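PDB 3OFK: nodulation protein S from Bradyrhizobium sp., which is probably an S-adenosylmethionine-dependent N-methyltransferase that takes part in making the lipochitooligosaccharide Nod factors of root-nodule symbiosis. Local coordinates for residues L21-P26 / M82-R88; H39-L43 / A64-L69; R75-I79 / F109-F115. One frame throughout, in Å; residues are numbered along the deposited sequence.

Contact 1 (L21-P26 / M82-R88); sequences LANDDP and MPRAIGR. With SAH (S-adenosyl-L-homocysteine), chain E.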
# COMPACT_ATOMS: atom_id res chain seq x y z
N LEU A 21 12.53 7.73 -4.17
CA LEU A 21 12.79 8.04 -2.75
C LEU A 21 13.86 9.14 -2.53
O LEU A 21 14.01 9.63 -1.41
CB LEU A 21 13.16 6.77 -2.00
CG LEU A 21 11.97 5.80 -1.79
CD1 LEU A 21 12.46 4.43 -1.52
CD2 LEU A 21 10.97 6.31 -0.70
N ALA A 22 14.57 9.51 -3.59
CA ALA A 22 15.55 10.60 -3.57
C ALA A 22 14.95 11.93 -4.03
O ALA A 22 15.58 12.97 -3.89
CB ALA A 22 16.73 10.24 -4.44
N ASN A 23 13.73 11.88 -4.58
CA ASN A 23 12.96 13.09 -4.88
C ASN A 23 12.53 13.75 -3.57
O ASN A 23 12.25 13.05 -2.61
CB ASN A 23 11.70 12.75 -5.73
CG ASN A 23 12.05 12.36 -7.18
OD1 ASN A 23 13.08 12.78 -7.71
ND2 ASN A 23 11.19 11.56 -7.82
N ASP A 24 12.50 15.09 -3.56
CA ASP A 24 11.90 15.87 -2.46
C ASP A 24 10.52 15.32 -2.06
O ASP A 24 10.25 15.13 -0.88
CB ASP A 24 11.74 17.36 -2.81
CG ASP A 24 13.09 18.09 -3.05
OD1 ASP A 24 14.16 17.46 -2.93
OD2 ASP A 24 13.09 19.32 -3.38
N ASP A 25 9.67 15.05 -3.05
CA ASP A 25 8.31 14.53 -2.79
C ASP A 25 8.16 13.22 -3.58
O ASP A 25 7.78 13.24 -4.76
CB ASP A 25 7.27 15.58 -3.23
CG ASP A 25 5.82 15.17 -2.96
OD1 ASP A 25 5.55 14.31 -2.10
OD2 ASP A 25 4.93 15.74 -3.63
N PRO A 26 8.49 12.08 -2.94
CA PRO A 26 8.42 10.82 -3.68
C PRO A 26 7.03 10.53 -4.18
O PRO A 26 6.06 10.64 -3.42
CB PRO A 26 8.85 9.79 -2.63
CG PRO A 26 9.80 10.56 -1.76
CD PRO A 26 9.10 11.89 -1.61
N MET A 82 12.66 -0.87 0.87
CA MET A 82 13.72 0.12 0.77
C MET A 82 14.12 0.76 2.10
O MET A 82 13.34 1.54 2.66
CB MET A 82 13.29 1.24 -0.18
CG MET A 82 12.94 0.75 -1.61
SD MET A 82 14.26 -0.18 -2.40
CE MET A 82 15.42 1.13 -2.75
N PRO A 83 15.34 0.48 2.60
CA PRO A 83 15.76 1.24 3.79
C PRO A 83 15.56 2.76 3.72
O PRO A 83 15.19 3.35 4.74
CB PRO A 83 17.24 0.89 3.92
CG PRO A 83 17.35 -0.48 3.30
CD PRO A 83 16.38 -0.48 2.16
N ARG A 84 15.82 3.41 2.57
CA ARG A 84 15.58 4.86 2.44
C ARG A 84 14.12 5.25 2.74
O ARG A 84 13.89 6.34 3.29
CB ARG A 84 16.05 5.39 1.06
CG ARG A 84 15.85 6.92 0.82
CD ARG A 84 16.96 7.78 1.39
NE ARG A 84 16.57 8.64 2.52
CZ ARG A 84 16.99 8.52 3.80
NH1 ARG A 84 17.83 7.56 4.20
NH2 ARG A 84 16.57 9.40 4.70
N ALA A 85 13.14 4.36 2.47
CA ALA A 85 11.74 4.64 2.78
C ALA A 85 11.51 4.65 4.31
O ALA A 85 10.90 5.58 4.85
CB ALA A 85 10.81 3.64 2.11
N ILE A 86 12.05 3.64 4.99
CA ILE A 86 11.99 3.59 6.46
C ILE A 86 12.63 4.87 7.04
O ILE A 86 12.05 5.52 7.91
CB ILE A 86 12.72 2.34 7.04
CG1 ILE A 86 12.21 1.02 6.39
CG2 ILE A 86 12.68 2.32 8.56
CD1 ILE A 86 10.74 0.83 6.41
N GLY A 87 13.78 5.28 6.54
CA GLY A 87 14.49 6.41 7.10
C GLY A 87 13.70 7.72 7.01
O GLY A 87 13.59 8.46 8.00
N ARG A 88 13.20 8.00 5.81
CA ARG A 88 12.38 9.22 5.57
C ARG A 88 11.05 9.22 6.37
O ARG A 88 10.69 10.24 6.99
CB ARG A 88 12.13 9.37 4.07
CG ARG A 88 13.39 9.78 3.29
CD ARG A 88 13.06 10.21 1.89
NE ARG A 88 12.36 11.50 1.88
CZ ARG A 88 12.19 12.27 0.81
NH1 ARG A 88 12.69 11.92 -0.38
NH2 ARG A 88 11.54 13.43 0.95
N SAH E . 1.41 2.90 0.41
CA SAH E . 1.87 4.27 0.21
CB SAH E . 3.18 4.28 -0.56
CG SAH E . 3.20 3.80 -2.00
SD SAH E . 4.78 4.07 -2.88
C SAH E . 0.84 5.18 -0.48
O SAH E . -0.14 4.70 -1.06
OXT SAH E . 0.98 6.40 -0.48
C5' SAH E . 5.31 2.32 -2.82
C4' SAH E . 6.16 1.87 -1.65
O4' SAH E . 6.24 0.45 -1.68
C3' SAH E . 7.60 2.40 -1.67
O3' SAH E . 7.97 2.83 -0.36
C2' SAH E . 8.41 1.17 -2.11
O2' SAH E . 9.72 1.19 -1.62
C1' SAH E . 7.59 0.07 -1.50
N9 SAH E . 7.76 -1.31 -2.03
C8 SAH E . 7.90 -1.69 -3.34
N7 SAH E . 7.98 -3.04 -3.38
C5 SAH E . 7.88 -3.52 -2.13
C6 SAH E . 7.85 -4.84 -1.68
N6 SAH E . 8.04 -5.85 -2.57
N1 SAH E . 7.73 -5.06 -0.33
C2 SAH E . 7.58 -3.98 0.54
N3 SAH E . 7.58 -2.67 0.06
C4 SAH E . 7.71 -2.45 -1.26
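R88 reaches from helix 83-92 into the loop at L21-P26 and engages three backbone carbonyls there. R88 NH1 donates twice, to L21 O at 2.8 Å and to N23 O at 2.5 Å, a separation short enough to be read with some caution. R88 NH2 adds a third bond, to D24 O at 2.8 Å. All three acceptors lie at the edge of the guanidinium and close to its plane, which fixes the rotation of the group. The carbonyls are met less ideally: the donor stands 54° above the plane of L21 C=O and 43° above that of D24 C=O. A bend at chi3 (71°) turns the planar end of R88 into the loop, and P26 CG covers one of its faces, 3.5 Å from R88 NH1. D25 accepts the backbone N-H groups of D30 and D31.

L21 supplies the apolar half, its CD1 3.6 Å from M82 CB and its CD2 3.9 Å from A85 CB. At the N-cap, M82 N donates to D80 OD1 while M82 O accepts from A85 N. M82 CG lies 3.2 Å from SAH O2', and D80 OD2 is hydrogen-bonded to SAH, a setting typical of the ribose site of class I methyltransferases, at the end of the second strand.

Contact 2 (H39-L43 / A64-L69); sequences HTQLL and AFTEKL. With SAH (S-adenosyl-L-homocysteine), chain E.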
# COMPACT_ATOMS: atom_id res chain seq x y z
N HIS A 39 -5.42 9.25 -0.67
CA HIS A 39 -5.15 9.10 0.73
C HIS A 39 -6.35 9.33 1.62
O HIS A 39 -6.50 8.65 2.63
CB HIS A 39 -4.02 10.04 1.15
CG HIS A 39 -2.66 9.52 0.86
ND1 HIS A 39 -1.52 10.11 1.37
CD2 HIS A 39 -2.24 8.43 0.18
CE1 HIS A 39 -0.46 9.43 0.98
NE2 HIS A 39 -0.87 8.39 0.27
N THR A 40 -7.18 10.31 1.27
CA THR A 40 -8.44 10.55 1.98
C THR A 40 -9.31 9.30 1.91
O THR A 40 -9.79 8.83 2.95
CB THR A 40 -9.17 11.80 1.45
OG1 THR A 40 -8.33 12.96 1.63
CG2 THR A 40 -10.49 12.02 2.18
N GLN A 41 -9.46 8.72 0.71
CA GLN A 41 -10.22 7.48 0.55
C GLN A 41 -9.59 6.30 1.28
O GLN A 41 -10.25 5.52 1.96
CB GLN A 41 -10.39 7.11 -0.93
CG GLN A 41 -11.32 8.03 -1.72
CD GLN A 41 -12.65 8.26 -1.05
OE1 GLN A 41 -13.21 7.34 -0.43
NE2 GLN A 41 -13.18 9.48 -1.16
N LEU A 42 -8.30 6.16 1.11
CA LEU A 42 -7.57 5.11 1.81
C LEU A 42 -7.76 5.22 3.36
O LEU A 42 -8.04 4.21 4.02
CB LEU A 42 -6.09 5.16 1.40
CG LEU A 42 -5.29 3.88 1.56
CD1 LEU A 42 -5.69 2.86 0.49
CD2 LEU A 42 -3.81 4.15 1.52
N LEU A 43 -7.64 6.42 3.93
CA LEU A 43 -7.86 6.61 5.37
C LEU A 43 -9.34 6.40 5.74
O LEU A 43 -9.60 5.79 6.76
CB LEU A 43 -7.36 7.98 5.88
CG LEU A 43 -7.33 8.18 7.41
CD1 LEU A 43 -6.39 7.20 8.10
CD2 LEU A 43 -6.91 9.57 7.77
N ALA A 64 3.95 9.85 4.10
CA ALA A 64 2.76 10.71 3.98
C ALA A 64 1.50 10.03 4.53
O ALA A 64 0.74 10.66 5.29
CB ALA A 64 2.53 11.22 2.57
N PHE A 65 1.28 8.76 4.18
CA PHE A 65 0.13 8.03 4.69
C PHE A 65 0.34 7.50 6.10
O PHE A 65 -0.58 7.53 6.91
CB PHE A 65 -0.36 6.92 3.74
CG PHE A 65 -1.70 6.37 4.15
CD1 PHE A 65 -2.87 7.05 3.81
CD2 PHE A 65 -1.80 5.24 4.93
CE1 PHE A 65 -4.11 6.59 4.22
CE2 PHE A 65 -3.03 4.76 5.34
CZ PHE A 65 -4.21 5.47 4.97
N THR A 66 1.56 7.05 6.41
CA THR A 66 1.93 6.59 7.73
C THR A 66 1.51 7.65 8.77
O THR A 66 0.88 7.33 9.78
CB THR A 66 3.44 6.34 7.84
OG1 THR A 66 3.94 5.77 6.63
CG2 THR A 66 3.78 5.44 9.05
N GLU A 67 1.83 8.91 8.45
CA GLU A 67 1.55 10.07 9.30
C GLU A 67 0.06 10.29 9.57
O GLU A 67 -0.31 10.78 10.64
CB GLU A 67 2.15 11.32 8.65
CG GLU A 67 1.83 12.62 9.38
CD GLU A 67 2.79 13.75 9.08
OE1 GLU A 67 3.05 13.99 7.87
OE2 GLU A 67 3.30 14.36 10.07
N LYS A 68 -0.76 9.95 8.58
CA LYS A 68 -2.21 10.08 8.68
C LYS A 68 -2.82 8.89 9.42
O LYS A 68 -3.77 9.03 10.17
CB LYS A 68 -2.78 10.19 7.26
CG LYS A 68 -2.32 11.46 6.53
CD LYS A 68 -2.73 11.50 5.06
CE LYS A 68 -1.91 12.54 4.32
NZ LYS A 68 -2.12 12.52 2.86
N LEU A 69 -2.21 7.73 9.26
CA LEU A 69 -2.68 6.50 9.88
C LEU A 69 -2.28 6.35 11.35
O LEU A 69 -3.09 5.87 12.15
CB LEU A 69 -2.14 5.31 9.09
CG LEU A 69 -2.73 3.92 9.37
CD1 LEU A 69 -4.22 3.87 9.00
CD2 LEU A 69 -1.91 2.87 8.59
N SAH E . 1.41 2.90 0.41
CA SAH E . 1.87 4.27 0.21
CB SAH E . 3.18 4.28 -0.56
CG SAH E . 3.20 3.80 -2.00
SD SAH E . 4.78 4.07 -2.88
C SAH E . 0.84 5.18 -0.48
O SAH E . -0.14 4.70 -1.06
OXT SAH E . 0.98 6.40 -0.48
C5' SAH E . 5.31 2.32 -2.82
C4' SAH E . 6.16 1.87 -1.65
O4' SAH E . 6.24 0.45 -1.68
C3' SAH E . 7.60 2.40 -1.67
O3' SAH E . 7.97 2.83 -0.36
C2' SAH E . 8.41 1.17 -2.11
O2' SAH E . 9.72 1.19 -1.62
C1' SAH E . 7.59 0.07 -1.50
N9 SAH E . 7.76 -1.31 -2.03
C8 SAH E . 7.90 -1.69 -3.34
N7 SAH E . 7.98 -3.04 -3.38
C5 SAH E . 7.88 -3.52 -2.13
C6 SAH E . 7.85 -4.84 -1.68
N6 SAH E . 8.04 -5.85 -2.57
N1 SAH E . 7.73 -5.06 -0.33
C2 SAH E . 7.58 -3.98 0.54
N3 SAH E . 7.58 -2.67 0.06
C4 SAH E . 7.71 -2.45 -1.26
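H39 and K68 supply the one hydrogen bond between segments 39-43 and 64-69, whose helix axes here lie 10.7 Å apart and are inclined by 40°. K68 NZ donates to H39 ND1 at 2.9 Å, lying in the imidazole plane; the extended lysine chain arrives across the histidine at about a right angle. The other ring nitrogen, H39 NE2, donates to SAH OXT at 2.8 Å and 166°, nearly straight. With both nitrogens engaged in the plane, the ring flip is settled.

Contacts of the rings come next. A64 CB meets the imidazole edge, 3.8 Å from H39 CE1. F65 turns its edge to the H39 face, centroids 5.2 Å apart and planes at 68°, a T-shaped pair, while F65 CB sits over the same imidazole as a CH-pi contact. L42 CD2 lies over the centre of the F65 ring, 3.6 Å from its centroid, and H39 O and L43 N meet that ring at its edge.

The remaining packing is aliphatic: L43 CD1 approaches L69 CD1 at 4.1 Å. L42 and F65 also rest on V119 of strand 115-121. K68 is thus placed to orient H39, as a second-shell residue behind the donor to the SAH carboxylate, in the pocket of this Rossmann-like methyltransferase fold.

Contact 3 (R75-I79 / F109-F115); sequences RLTVI and FSTAELF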
# COMPACT_ATOMS: atom_id res chain seq x y z
N ARG A 75 -1.09 0.29 18.11
CA ARG A 75 0.24 -0.08 17.60
C ARG A 75 0.20 -0.09 16.08
O ARG A 75 -0.80 -0.50 15.47
CB ARG A 75 0.66 -1.46 18.14
CG ARG A 75 0.94 -1.50 19.62
CD ARG A 75 1.50 -2.87 20.09
NE ARG A 75 2.86 -3.12 19.59
CZ ARG A 75 3.21 -4.00 18.65
NH1 ARG A 75 2.32 -4.80 18.06
NH2 ARG A 75 4.48 -4.10 18.29
N LEU A 76 1.30 0.34 15.47
CA LEU A 76 1.48 0.34 14.00
C LEU A 76 2.83 -0.29 13.67
O LEU A 76 3.86 0.07 14.28
CB LEU A 76 1.43 1.77 13.42
CG LEU A 76 1.58 2.02 11.90
CD1 LEU A 76 0.52 1.23 11.05
CD2 LEU A 76 1.57 3.47 11.56
N THR A 77 2.82 -1.24 12.73
CA THR A 77 4.02 -1.77 12.11
C THR A 77 4.06 -1.33 10.65
O THR A 77 3.03 -1.33 9.95
CB THR A 77 4.01 -3.32 12.27
OG1 THR A 77 3.94 -3.58 13.68
CG2 THR A 77 5.25 -4.03 11.61
N VAL A 78 5.25 -0.99 10.17
CA VAL A 78 5.41 -0.50 8.79
C VAL A 78 6.59 -1.27 8.12
O VAL A 78 7.69 -1.41 8.69
CB VAL A 78 5.77 0.97 8.81
CG1 VAL A 78 5.99 1.52 7.36
CG2 VAL A 78 4.72 1.79 9.53
N ILE A 79 6.35 -1.85 6.95
CA ILE A 79 7.41 -2.55 6.25
C ILE A 79 7.61 -1.85 4.93
O ILE A 79 6.72 -1.19 4.40
CB ILE A 79 7.20 -4.08 6.11
CG1 ILE A 79 6.07 -4.45 5.16
CG2 ILE A 79 6.92 -4.71 7.52
CD1 ILE A 79 6.25 -5.79 4.47
N PHE A 109 8.66 -11.13 4.54
CA PHE A 109 8.23 -10.75 5.87
C PHE A 109 7.48 -11.91 6.49
O PHE A 109 6.49 -12.40 5.94
CB PHE A 109 7.31 -9.52 5.79
CG PHE A 109 6.94 -8.94 7.14
CD1 PHE A 109 7.91 -8.61 8.07
CD2 PHE A 109 5.62 -8.69 7.45
CE1 PHE A 109 7.56 -8.05 9.30
CE2 PHE A 109 5.27 -8.13 8.68
CZ PHE A 109 6.24 -7.82 9.60
N SER A 110 7.98 -12.38 7.63
CA SER A 110 7.27 -13.38 8.41
C SER A 110 7.21 -12.92 9.86
O SER A 110 8.25 -12.67 10.49
CB SER A 110 7.94 -14.75 8.29
OG SER A 110 9.28 -14.67 8.72
N THR A 111 5.99 -12.76 10.34
CA THR A 111 5.73 -12.50 11.74
C THR A 111 4.71 -13.49 12.22
O THR A 111 3.95 -14.05 11.42
CB THR A 111 5.08 -11.15 11.98
OG1 THR A 111 5.03 -10.43 10.76
CG2 THR A 111 5.81 -10.37 13.13
N ALA A 112 4.72 -13.67 13.54
CA ALA A 112 3.66 -14.32 14.26
C ALA A 112 2.54 -13.31 14.58
O ALA A 112 1.42 -13.71 14.92
CB ALA A 112 4.22 -14.95 15.54
N GLU A 113 2.84 -12.01 14.46
CA GLU A 113 1.85 -10.91 14.58
C GLU A 113 0.60 -11.13 13.73
O GLU A 113 0.68 -11.53 12.56
CB GLU A 113 2.44 -9.56 14.11
CG GLU A 113 3.38 -8.83 15.06
CD GLU A 113 2.66 -7.84 15.95
OE1 GLU A 113 2.21 -8.23 17.05
OE2 GLU A 113 2.56 -6.67 15.58
N LEU A 114 -0.56 -10.86 14.33
CA LEU A 114 -1.80 -10.71 13.57
C LEU A 114 -2.26 -9.26 13.70
O LEU A 114 -2.21 -8.70 14.80
CB LEU A 114 -2.88 -11.69 14.04
CG LEU A 114 -2.49 -13.17 13.94
CD1 LEU A 114 -3.57 -14.10 14.54
CD2 LEU A 114 -2.15 -13.56 12.49
N PHE A 115 -2.69 -8.69 12.58
CA PHE A 115 -3.10 -7.27 12.45
C PHE A 115 -4.59 -7.13 12.13
O PHE A 115 -5.13 -7.79 11.25
CB PHE A 115 -2.28 -6.58 11.36
CG PHE A 115 -0.80 -6.73 11.54
CD1 PHE A 115 -0.11 -5.91 12.43
CD2 PHE A 115 -0.09 -7.73 10.87
CE1 PHE A 115 1.23 -6.07 12.63
CE2 PHE A 115 1.28 -7.89 11.07
CZ PHE A 115 1.94 -7.05 11.95
O HOH W 1 5.14 -5.52 14.97
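E113 and R75 meet because each chain is bent: E113 turns sharply at chi2 (-92°), bringing its carboxylate across to strand 73-80, and R75 kinks at chi3, swinging its guanidinium to meet it. The strand is the second of the Rossmann-like methyltransferase sheet, parallel to its neighbours 99-103 and 52-58, and the segment 109-115 is the connection that leads into strand 115-121. R75, T77 and I79 point toward this connection, whereas L76 and V78 face helix 64-69 on the other side of the sheet.

At the exposed end, R75 NH1 donates to E113 OE2 at 3.1 Å in a salt bridge. The oxygen is met on its syn side, though 24° out of the carboxylate plane, and lies close to the guanidinium plane. Since the two flat groups are turned 73° apart and E113 OE1 stays 3.6 Å from R75 NH1, this is a single-point rather than a paired, side-by-side bridge.

Farther along the strand the contact becomes apolar. I79 CG2 sits over the centre of the F109 ring, 3.8 Å from the centroid, which is a CH-pi contact; T77 CG2 is a looser neighbour of the same ring. F115 presents its edge to the threonine, its CE1 3.8 Å from T77 OG1. I79 also touches I106, which binds S-adenosyl-L-homocysteine, so this packing adjoins the SAH pocket.

Between the polar and apolar regions, T77 OG1 and E113 OE2 are 3.9 Å apart, and one water joins them, donating to T77 OG1 at 2.6 Å and to E113 OE2 at 2.9 Å.

How the contacts relate
From the N terminus, the loop after helix 13-21 opens contact 1, which closes only at helix 83-92. Nested within that long loop, contact 2 brings helix 33-46 against helix 64-69. Strand 73-80 follows and opens contact 3 before contact 1 has closed, so these two cross; contact 3 closes in the connection that runs into strand 115-121, fastening it to strand 73-80. Contacts 2 and 3 are in series and touch, L69 packing on L76, and T66 on both L76 and V78. Contacts 1 and 2, centres about 17 Å apart, both reach SAH, at its ribose and at its carboxylate, and join the N-terminal loop and helix 33-46 to the helices after the first two strands.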